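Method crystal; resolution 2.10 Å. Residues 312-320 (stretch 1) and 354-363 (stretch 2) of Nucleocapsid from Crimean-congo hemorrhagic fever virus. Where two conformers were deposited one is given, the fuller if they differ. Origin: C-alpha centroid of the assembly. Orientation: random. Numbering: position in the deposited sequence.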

# COMPACT_ATOMS: atom_id res chain seq x y z
N TYR A 312 2.98 -11.51 -5.18
CA TYR A 312 1.83 -11.87 -5.96
C TYR A 312 2.20 -11.89 -7.47
O TYR A 312 1.78 -12.80 -8.21
CB TYR A 312 0.70 -10.90 -5.70
CG TYR A 312 -0.49 -11.14 -6.56
CD1 TYR A 312 -1.20 -12.34 -6.47
CD2 TYR A 312 -0.91 -10.19 -7.49
CE1 TYR A 312 -2.31 -12.59 -7.28
CE2 TYR A 312 -2.05 -10.44 -8.32
CZ TYR A 312 -2.73 -11.62 -8.21
OH TYR A 312 -3.83 -11.88 -9.02
N TRP A 313 3.00 -10.91 -7.92
CA TRP A 313 3.35 -10.83 -9.34
C TRP A 313 4.29 -11.94 -9.71
O TRP A 313 4.15 -12.51 -10.79
CB TRP A 313 3.91 -9.43 -9.71
CG TRP A 313 2.85 -8.34 -9.55
CD1 TRP A 313 1.49 -8.45 -9.84
CD2 TRP A 313 3.04 -7.04 -9.04
NE1 TRP A 313 0.85 -7.27 -9.56
CE2 TRP A 313 1.78 -6.38 -9.07
CE3 TRP A 313 4.16 -6.33 -8.59
CZ2 TRP A 313 1.62 -5.09 -8.65
CZ3 TRP A 313 4.00 -5.05 -8.16
CH2 TRP A 313 2.73 -4.43 -8.20
N LEU A 314 5.23 -12.27 -8.83
CA LEU A 314 6.03 -13.46 -9.04
C LEU A 314 5.16 -14.70 -9.19
O LEU A 314 5.32 -15.46 -10.15
CB LEU A 314 6.96 -13.69 -7.89
CG LEU A 314 8.08 -12.75 -7.57
CD1 LEU A 314 8.89 -13.39 -6.42
CD2 LEU A 314 8.98 -12.46 -8.81
N TYR A 315 4.22 -14.88 -8.27
CA TYR A 315 3.30 -16.02 -8.34
C TYR A 315 2.55 -16.01 -9.69
O TYR A 315 2.60 -17.00 -10.41
CB TYR A 315 2.39 -16.04 -7.11
CG TYR A 315 1.16 -16.79 -7.30
CD1 TYR A 315 1.14 -18.20 -7.18
CD2 TYR A 315 -0.01 -16.15 -7.58
CE1 TYR A 315 -0.07 -18.92 -7.35
CE2 TYR A 315 -1.21 -16.87 -7.76
CZ TYR A 315 -1.22 -18.24 -7.64
OH TYR A 315 -2.43 -18.92 -7.82
N LYS A 316 1.91 -14.90 -10.04
CA LYS A 316 1.18 -14.82 -11.29
C LYS A 316 2.01 -15.05 -12.53
O LYS A 316 1.49 -15.56 -13.48
CB LYS A 316 0.48 -13.48 -11.45
CG LYS A 316 -0.64 -13.28 -10.51
CD LYS A 316 -1.82 -14.33 -10.69
CE LYS A 316 -2.80 -13.87 -11.75
NZ LYS A 316 -4.08 -14.61 -11.63
N ALA A 317 3.28 -14.62 -12.51
CA ALA A 317 4.19 -14.83 -13.60
C ALA A 317 4.76 -16.26 -13.66
O ALA A 317 5.50 -16.55 -14.57
CB ALA A 317 5.37 -13.80 -13.56
N GLY A 318 4.41 -17.11 -12.72
CA GLY A 318 4.89 -18.50 -12.71
C GLY A 318 6.33 -18.60 -12.29
O GLY A 318 7.01 -19.52 -12.71
N VAL A 319 6.81 -17.66 -11.45
CA VAL A 319 8.19 -17.69 -10.98
C VAL A 319 8.36 -18.77 -9.88
O VAL A 319 7.50 -18.96 -9.06
CB VAL A 319 8.64 -16.33 -10.48
CG1 VAL A 319 10.03 -16.41 -9.90
CG2 VAL A 319 8.54 -15.27 -11.63
N THR A 320 9.49 -19.48 -9.89
CA THR A 320 9.72 -20.54 -8.90
C THR A 320 10.92 -20.14 -8.08
O THR A 320 11.66 -19.21 -8.46
CB THR A 320 9.96 -21.89 -9.56
OG1 THR A 320 11.29 -21.92 -10.11
CG2 THR A 320 8.90 -22.18 -10.65
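Stretch 2 354-363: KWGKKLYELF

Stretch 2 packs a helix and a turn against the C-terminal end of the helix in stretch 1. The middle of stretch 2 is helical, with backbone bonds such as Leu-359 N to Trp-355 O (2.8 Å) and Tyr-360 N to Gly-356 O (3.0 Å); Tyr-360 to Phe-363 form a type I beta turn, in which Phe-363 N bonds to Tyr-360 O at 3.0 Å. In stretch 1 the helix runs through Lys-316, and a Schellman motif closes it: Gly-318 takes positive phi (74°), Gly-318 N bonds to Tyr-315 O (2.9 Å) and Val-319 N to Leu-314 O (3.0 Å). The contacts run in reverse order: Trp-355 lies by Ala-317 and Val-319, whereas Leu-362 reaches back to Trp-313 and Lys-316. The nearest CA atoms across the stretches are those of Ala-317 and Lys-358, 4.7 Å apart.

Ala-317 is the centre of the contact and has the largest area covered. Its CB lies 3.8 Å from Leu-359 CD1 and 4.3 Å from Trp-355 CB, while its carbonyl oxygen faces stretch 2, 3.5 Å from Trp-355 CA in a CA-H...O contact and 3.4 Å from Lys-358 CD. Leu-362, next in covered area, has its CA-to-CB bond directed toward stretch 1 and adopts an m,t rotamer. Its CD1 packs 3.7 Å from Lys-316 CB and 4.1 Å from Trp-313 CD1, meeting the indole obliquely. Leu-359 CD1 also touches Trp-313, 4.1 Å from its CB, so both leucines rest on this residue. Trp-355, the third main contributor, begins toward stretch 1 but its indole leads away; the packing is therefore made near the base of the side chain, with CB 3.8 Å from Val-319 CG2.

No direct hydrogen bond joins the stretches; apolar packing is supplemented by water. Water 2 donates to Ala-317 O (3.0 Å) and accepts from Lys-358 NZ (2.7 Å), linking the exposed ammonium group to a carbonyl at the helix end. Water 1 donates to Lys-358 O at 2.9 Å and, weakly, to Lys-316 O at 3.5 Å. Altogether 371 Å² is buried, summed over both sides.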

# COMPACT_ATOMS: atom_id res chain seq x y z
N LYS A 354 10.32 -18.16 -19.57
CA LYS A 354 8.85 -18.15 -19.72
C LYS A 354 8.16 -17.11 -18.85
O LYS A 354 7.10 -16.58 -19.22
CB LYS A 354 8.27 -19.54 -19.43
CG LYS A 354 8.40 -20.50 -20.58
CD LYS A 354 7.86 -21.87 -20.20
CE LYS A 354 8.08 -22.92 -21.30
NZ LYS A 354 8.09 -24.31 -20.77
N TRP A 355 8.74 -16.77 -17.69
CA TRP A 355 8.12 -15.78 -16.83
C TRP A 355 8.04 -14.39 -17.45
O TRP A 355 7.25 -13.57 -16.98
CB TRP A 355 8.80 -15.70 -15.43
CG TRP A 355 10.23 -15.20 -15.37
CD1 TRP A 355 11.33 -15.96 -15.19
CD2 TRP A 355 10.71 -13.82 -15.45
NE1 TRP A 355 12.44 -15.19 -15.18
CE2 TRP A 355 12.10 -13.87 -15.33
CE3 TRP A 355 10.10 -12.58 -15.63
CZ2 TRP A 355 12.91 -12.73 -15.39
CZ3 TRP A 355 10.90 -11.42 -15.66
CH2 TRP A 355 12.31 -11.52 -15.54
N GLY A 356 8.84 -14.12 -18.51
CA GLY A 356 8.90 -12.80 -19.10
C GLY A 356 7.55 -12.36 -19.61
O GLY A 356 7.00 -11.36 -19.20
N LYS A 357 7.02 -13.16 -20.51
CA LYS A 357 5.78 -12.83 -21.17
C LYS A 357 4.65 -12.88 -20.19
O LYS A 357 3.71 -12.06 -20.31
CB LYS A 357 5.50 -13.76 -22.37
CG LYS A 357 6.23 -13.27 -23.65
CD LYS A 357 6.06 -14.21 -24.83
CE LYS A 357 6.96 -13.77 -26.00
NZ LYS A 357 8.33 -14.30 -25.90
N LYS A 358 4.72 -13.80 -19.23
CA LYS A 358 3.67 -13.91 -18.21
C LYS A 358 3.66 -12.67 -17.33
O LYS A 358 2.61 -12.24 -16.97
CB LYS A 358 3.78 -15.20 -17.38
CG LYS A 358 3.57 -16.43 -18.19
CD LYS A 358 3.82 -17.65 -17.34
CE LYS A 358 3.81 -18.93 -18.14
NZ LYS A 358 4.83 -19.90 -17.57
N LEU A 359 4.82 -12.09 -17.01
CA LEU A 359 4.84 -10.85 -16.23
C LEU A 359 4.28 -9.72 -17.11
O LEU A 359 3.54 -8.86 -16.64
CB LEU A 359 6.27 -10.47 -15.78
CG LEU A 359 6.35 -9.43 -14.66
CD1 LEU A 359 5.82 -10.00 -13.28
CD2 LEU A 359 7.76 -8.88 -14.49
N TYR A 360 4.64 -9.74 -18.40
CA TYR A 360 4.23 -8.67 -19.30
C TYR A 360 2.71 -8.62 -19.38
O TYR A 360 2.12 -7.52 -19.36
CB TYR A 360 4.78 -8.88 -20.73
CG TYR A 360 4.53 -7.70 -21.68
CD1 TYR A 360 3.26 -7.50 -22.29
CD2 TYR A 360 5.54 -6.80 -21.95
CE1 TYR A 360 3.02 -6.39 -23.13
CE2 TYR A 360 5.32 -5.67 -22.84
CZ TYR A 360 4.07 -5.48 -23.42
OH TYR A 360 3.85 -4.40 -24.29
N GLU A 361 2.07 -9.77 -19.45
CA GLU A 361 0.61 -9.81 -19.61
C GLU A 361 -0.14 -9.24 -18.41
O GLU A 361 -1.32 -8.89 -18.54
CB GLU A 361 0.14 -11.19 -19.92
CG GLU A 361 -1.35 -11.33 -20.30
CD GLU A 361 -1.81 -10.59 -21.61
OE1 GLU A 361 -1.12 -9.67 -22.14
OE2 GLU A 361 -2.89 -10.94 -22.10
N LEU A 362 0.53 -9.13 -17.28
CA LEU A 362 -0.03 -8.46 -16.10
C LEU A 362 -0.14 -6.90 -16.23
O LEU A 362 -0.98 -6.27 -15.57
CB LEU A 362 0.74 -8.85 -14.85
CG LEU A 362 0.90 -10.34 -14.60
CD1 LEU A 362 1.71 -10.56 -13.31
CD2 LEU A 362 -0.45 -11.08 -14.56
N PHE A 363 0.69 -6.29 -17.07
CA PHE A 363 0.68 -4.83 -17.22
C PHE A 363 -0.67 -4.26 -17.55
O PHE A 363 -1.34 -4.74 -18.47
CB PHE A 363 1.67 -4.36 -18.29
CG PHE A 363 3.12 -4.47 -17.92
CD1 PHE A 363 3.56 -4.26 -16.68
CD2 PHE A 363 4.08 -4.75 -18.91
CE1 PHE A 363 4.94 -4.35 -16.35
CE2 PHE A 363 5.41 -4.86 -18.60
CZ PHE A 363 5.85 -4.64 -17.29
O HOH W 1 0.49 -14.17 -16.52
O HOH W 2 6.75 -18.88 -15.96